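Local coordinates for uncharacterized protein (Arthrobacter sp., PDB 3KOP) that is of unknown function but adopts a cyclophilin-like fold and belongs to the DUF3830 family, at residues 65-70 with 137-142. Numbering follows the deposited sequence.
Sequences KYARNE and NLLLNG
Asn137 OD1 takes two donors from Asn69: the backbone N at 2.8 Å, with an N-H...O angle of 157°, and, in a weak secondary bond, the side-chain ND2, which also bonds Ser111 O of a neighbouring subunit. Asn137 ND2 is engaged by the backbone oxygens of Gly134 and Pro92, which probably helps fix the amide's rotation. Arg68 brings CB nearest to Asn137 OD1; its extended chain carries the guanidinium off to a salt bridge with Asp143 of a neighbouring subunit. In this cyclophilin-like fold the contact joins the connection between antiparallel strands 57-63 and 70-76 to the run that enters and includes strand 140-141, the two passing in nearly opposite directions. A water bridges them midway, donating to Tyr66 O at 2.7 Å and accepting from Leu138 N. Nearby, Ala67 CB meets Leu139 CD2 at 3.7 Å. With chi1 at 63° and chi2 at 84°, the Tyr66 ring turns one face to Asn141 CB, a CH-pi contact 3.6 Å from the centroid. Asn141 OD1 accepts from Asp143 N and Thr144 N, holding the amide; its ND2 adds a weak bond to Tyr66 OH. An alanine replacing Tyr66 is likely to leave Asn141 CB without its aromatic floor and ND2 without the hydroxyl acceptor.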
ATOM      1  N   LYS F  65      -2.203  17.801   3.594  1.00 13.72           N
ATOM      2  CA  LYS F  65      -0.852  17.657   3.038  1.00 14.15           C
ATOM      3  C   LYS F  65      -0.586  16.228   2.546  1.00 13.78           C
ATOM      4  O   LYS F  65       0.356  16.014   1.795  1.00 13.84           O
ATOM      5  CB  LYS F  65       0.224  17.982   4.058  1.00 14.43           C
ATOM      6  CG  LYS F  65       0.322  19.428   4.556  1.00 17.11           C
ATOM      7  CD  LYS F  65       1.526  19.477   5.507  1.00 19.24           C
ATOM      8  CE  LYS F  65       1.654  20.741   6.309  1.00 23.20           C
ATOM      9  NZ  LYS F  65       3.066  20.867   6.962  1.00 20.96           N
ATOM     10  N   TYR F  66      -1.351  15.246   3.003  1.00 13.09           N
ATOM     11  CA  TYR F  66      -1.170  13.884   2.470  1.00 13.27           C
ATOM     12  C   TYR F  66      -2.377  13.306   1.763  1.00 12.79           C
ATOM     13  O   TYR F  66      -2.204  12.540   0.823  1.00 12.56           O
ATOM     14  CB  TYR F  66      -0.631  12.920   3.524  1.00 13.60           C
ATOM     15  CG  TYR F  66      -1.539  12.689   4.698  1.00 14.15           C
ATOM     16  CD1 TYR F  66      -2.545  11.760   4.621  1.00 15.14           C
ATOM     17  CD2 TYR F  66      -1.361  13.367   5.893  1.00 16.13           C
ATOM     18  CE1 TYR F  66      -3.356  11.505   5.669  1.00 16.02           C
ATOM     19  CE2 TYR F  66      -2.218  13.145   6.972  1.00 16.50           C
ATOM     20  CZ  TYR F  66      -3.199  12.209   6.842  1.00 18.04           C
ATOM     21  OH  TYR F  66      -4.063  11.934   7.861  1.00 19.37           O
ATOM     22  N   ALA F  67      -3.591  13.663   2.189  1.00 12.78           N
ATOM     23  CA  ALA F  67      -4.821  13.073   1.655  1.00 12.91           C
ATOM     24  C   ALA F  67      -5.292  13.724   0.335  1.00 13.02           C
ATOM     25  O   ALA F  67      -6.328  13.368  -0.240  1.00 12.62           O
ATOM     26  CB  ALA F  67      -5.944  13.117   2.724  1.00 12.88           C
ATOM     27  N   ARG F  68      -4.503  14.675  -0.124  1.00 13.37           N
ATOM     28  CA  ARG F  68      -4.620  15.295  -1.419  1.00 13.51           C
ATOM     29  C   ARG F  68      -5.730  16.314  -1.554  1.00 13.36           C
ATOM     30  O   ARG F  68      -5.536  17.435  -1.093  1.00 14.49           O
ATOM     31  CB  ARG F  68      -4.578  14.298  -2.575  1.00 13.80           C
ATOM     32  CG  ARG F  68      -4.069  15.016  -3.831  1.00 14.84           C
ATOM     33  CD  ARG F  68      -3.965  14.049  -4.885  1.00 17.40           C
ATOM     34  NE  ARG F  68      -3.302  14.560  -6.058  1.00 16.70           N
ATOM     35  CZ  ARG F  68      -3.191  13.871  -7.176  1.00 17.28           C
ATOM     36  NH1 ARG F  68      -3.695  12.654  -7.225  1.00 17.18           N
ATOM     37  NH2 ARG F  68      -2.553  14.382  -8.234  1.00 15.87           N
ATOM     38  N   ASN F  69      -6.863  15.977  -2.186  1.00 12.91           N
ATOM     39  CA  ASN F  69      -7.910  16.967  -2.444  1.00 12.92           C
ATOM     40  C   ASN F  69      -8.864  17.091  -1.278  1.00 13.11           C
ATOM     41  O   ASN F  69     -10.060  16.745  -1.348  1.00 13.78           O
ATOM     42  CB  ASN F  69      -8.598  16.668  -3.757  1.00 13.10           C
ATOM     43  CG  ASN F  69      -7.636  16.735  -4.920  1.00 14.07           C
ATOM     44  OD1 ASN F  69      -7.064  17.794  -5.165  1.00 14.53           O
ATOM     45  ND2 ASN F  69      -7.405  15.614  -5.593  1.00 12.19           N
ATOM     46  N   GLU F  70      -8.298  17.603  -0.199  1.00 13.71           N
ATOM     47  CA  GLU F  70      -8.952  17.660   1.100  1.00 13.46           C
ATOM     48  C   GLU F  70      -8.806  19.034   1.789  1.00 12.97           C
ATOM     49  O   GLU F  70      -7.705  19.618   1.820  1.00 12.96           O
ATOM     50  CB  GLU F  70      -8.297  16.643   2.008  1.00 13.19           C
ATOM     51  CG  GLU F  70      -8.950  16.572   3.368  1.00 14.93           C
ATOM     52  CD  GLU F  70      -8.090  15.941   4.447  1.00 17.62           C
ATOM     53  OE1 GLU F  70      -6.836  15.942   4.305  1.00 17.47           O
ATOM     54  OE2 GLU F  70      -8.707  15.489   5.460  1.00 18.56           O
ATOM     55  N   ASN F 137      -7.404  10.330  -4.159  1.00 11.58           N
ATOM     56  CA  ASN F 137      -6.892  10.630  -2.809  1.00 11.15           C
ATOM     57  C   ASN F 137      -6.624   9.329  -2.089  1.00 11.17           C
ATOM     58  O   ASN F 137      -7.378   8.364  -2.266  1.00 11.41           O
ATOM     59  CB  ASN F 137      -7.963  11.378  -2.013  1.00 11.07           C
ATOM     60  CG  ASN F 137      -8.581  12.522  -2.789  1.00 12.63           C
ATOM     61  OD1 ASN F 137      -7.922  13.525  -3.105  1.00 13.70           O
ATOM     62  ND2 ASN F 137      -9.851  12.378  -3.098  1.00  9.80           N
ATOM     63  N   LEU F 138      -5.581   9.278  -1.264  1.00 11.17           N
ATOM     64  CA  LEU F 138      -5.350   8.131  -0.384  1.00 11.52           C
ATOM     65  C   LEU F 138      -5.201   8.592   1.051  1.00 12.10           C
ATOM     66  O   LEU F 138      -4.417   9.519   1.361  1.00 12.23           O
ATOM     67  CB  LEU F 138      -4.105   7.362  -0.835  1.00 11.74           C
ATOM     68  CG  LEU F 138      -4.174   6.634  -2.167  1.00 12.37           C
ATOM     69  CD1 LEU F 138      -2.728   6.262  -2.612  1.00 11.17           C
ATOM     70  CD2 LEU F 138      -5.036   5.349  -1.994  1.00 11.04           C
ATOM     71  N   LEU F 139      -5.974   7.960   1.926  1.00 11.94           N
ATOM     72  CA  LEU F 139      -5.945   8.246   3.349  1.00 12.21           C
ATOM     73  C   LEU F 139      -4.876   7.387   4.007  1.00 12.45           C
ATOM     74  O   LEU F 139      -5.123   6.357   4.680  1.00 12.16           O
ATOM     75  CB  LEU F 139      -7.325   8.082   3.983  1.00 12.52           C
ATOM     76  CG  LEU F 139      -8.212   9.351   3.875  1.00 13.63           C
ATOM     77  CD1 LEU F 139      -9.641   9.049   4.260  1.00 11.01           C
ATOM     78  CD2 LEU F 139      -7.647  10.502   4.769  1.00 13.80           C
ATOM     79  N   LEU F 140      -3.651   7.840   3.790  1.00 12.34           N
ATOM     80  CA  LEU F 140      -2.447   7.091   4.154  1.00 12.95           C
ATOM     81  C   LEU F 140      -1.336   8.096   4.421  1.00 12.20           C
ATOM     82  O   LEU F 140      -1.137   9.007   3.625  1.00 11.87           O
ATOM     83  CB  LEU F 140      -2.070   6.192   2.975  1.00 13.54           C
ATOM     84  CG  LEU F 140      -0.765   5.429   2.931  1.00 17.47           C
ATOM     85  CD1 LEU F 140      -0.572   4.602   4.122  1.00 18.65           C
ATOM     86  CD2 LEU F 140      -0.740   4.542   1.680  1.00 20.95           C
ATOM     87  N   ASN F 141      -0.650   7.938   5.549  1.00 12.14           N
ATOM     88  CA  ASN F 141       0.427   8.834   5.937  1.00 11.62           C
ATOM     89  C   ASN F 141       1.608   8.086   6.553  1.00 10.99           C
ATOM     90  O   ASN F 141       1.540   6.906   6.889  1.00 10.42           O
ATOM     91  CB  ASN F 141      -0.068   9.955   6.870  1.00 12.00           C
ATOM     92  CG  ASN F 141      -0.462   9.459   8.278  1.00 12.81           C
ATOM     93  OD1 ASN F 141       0.268   8.709   8.936  1.00 13.44           O
ATOM     94  ND2 ASN F 141      -1.595   9.955   8.768  1.00 14.89           N
ATOM     95  N   GLY F 142       2.720   8.797   6.641  1.00  9.92           N
ATOM     96  CA  GLY F 142       3.954   8.259   7.175  1.00 10.06           C
ATOM     97  C   GLY F 142       4.086   8.217   8.691  1.00  9.94           C
ATOM     98  O   GLY F 142       5.117   7.815   9.178  1.00 10.23           O
TER
HETATM   99  O   HOH W   1      -3.159  10.939  -1.139  1.00 10.13           O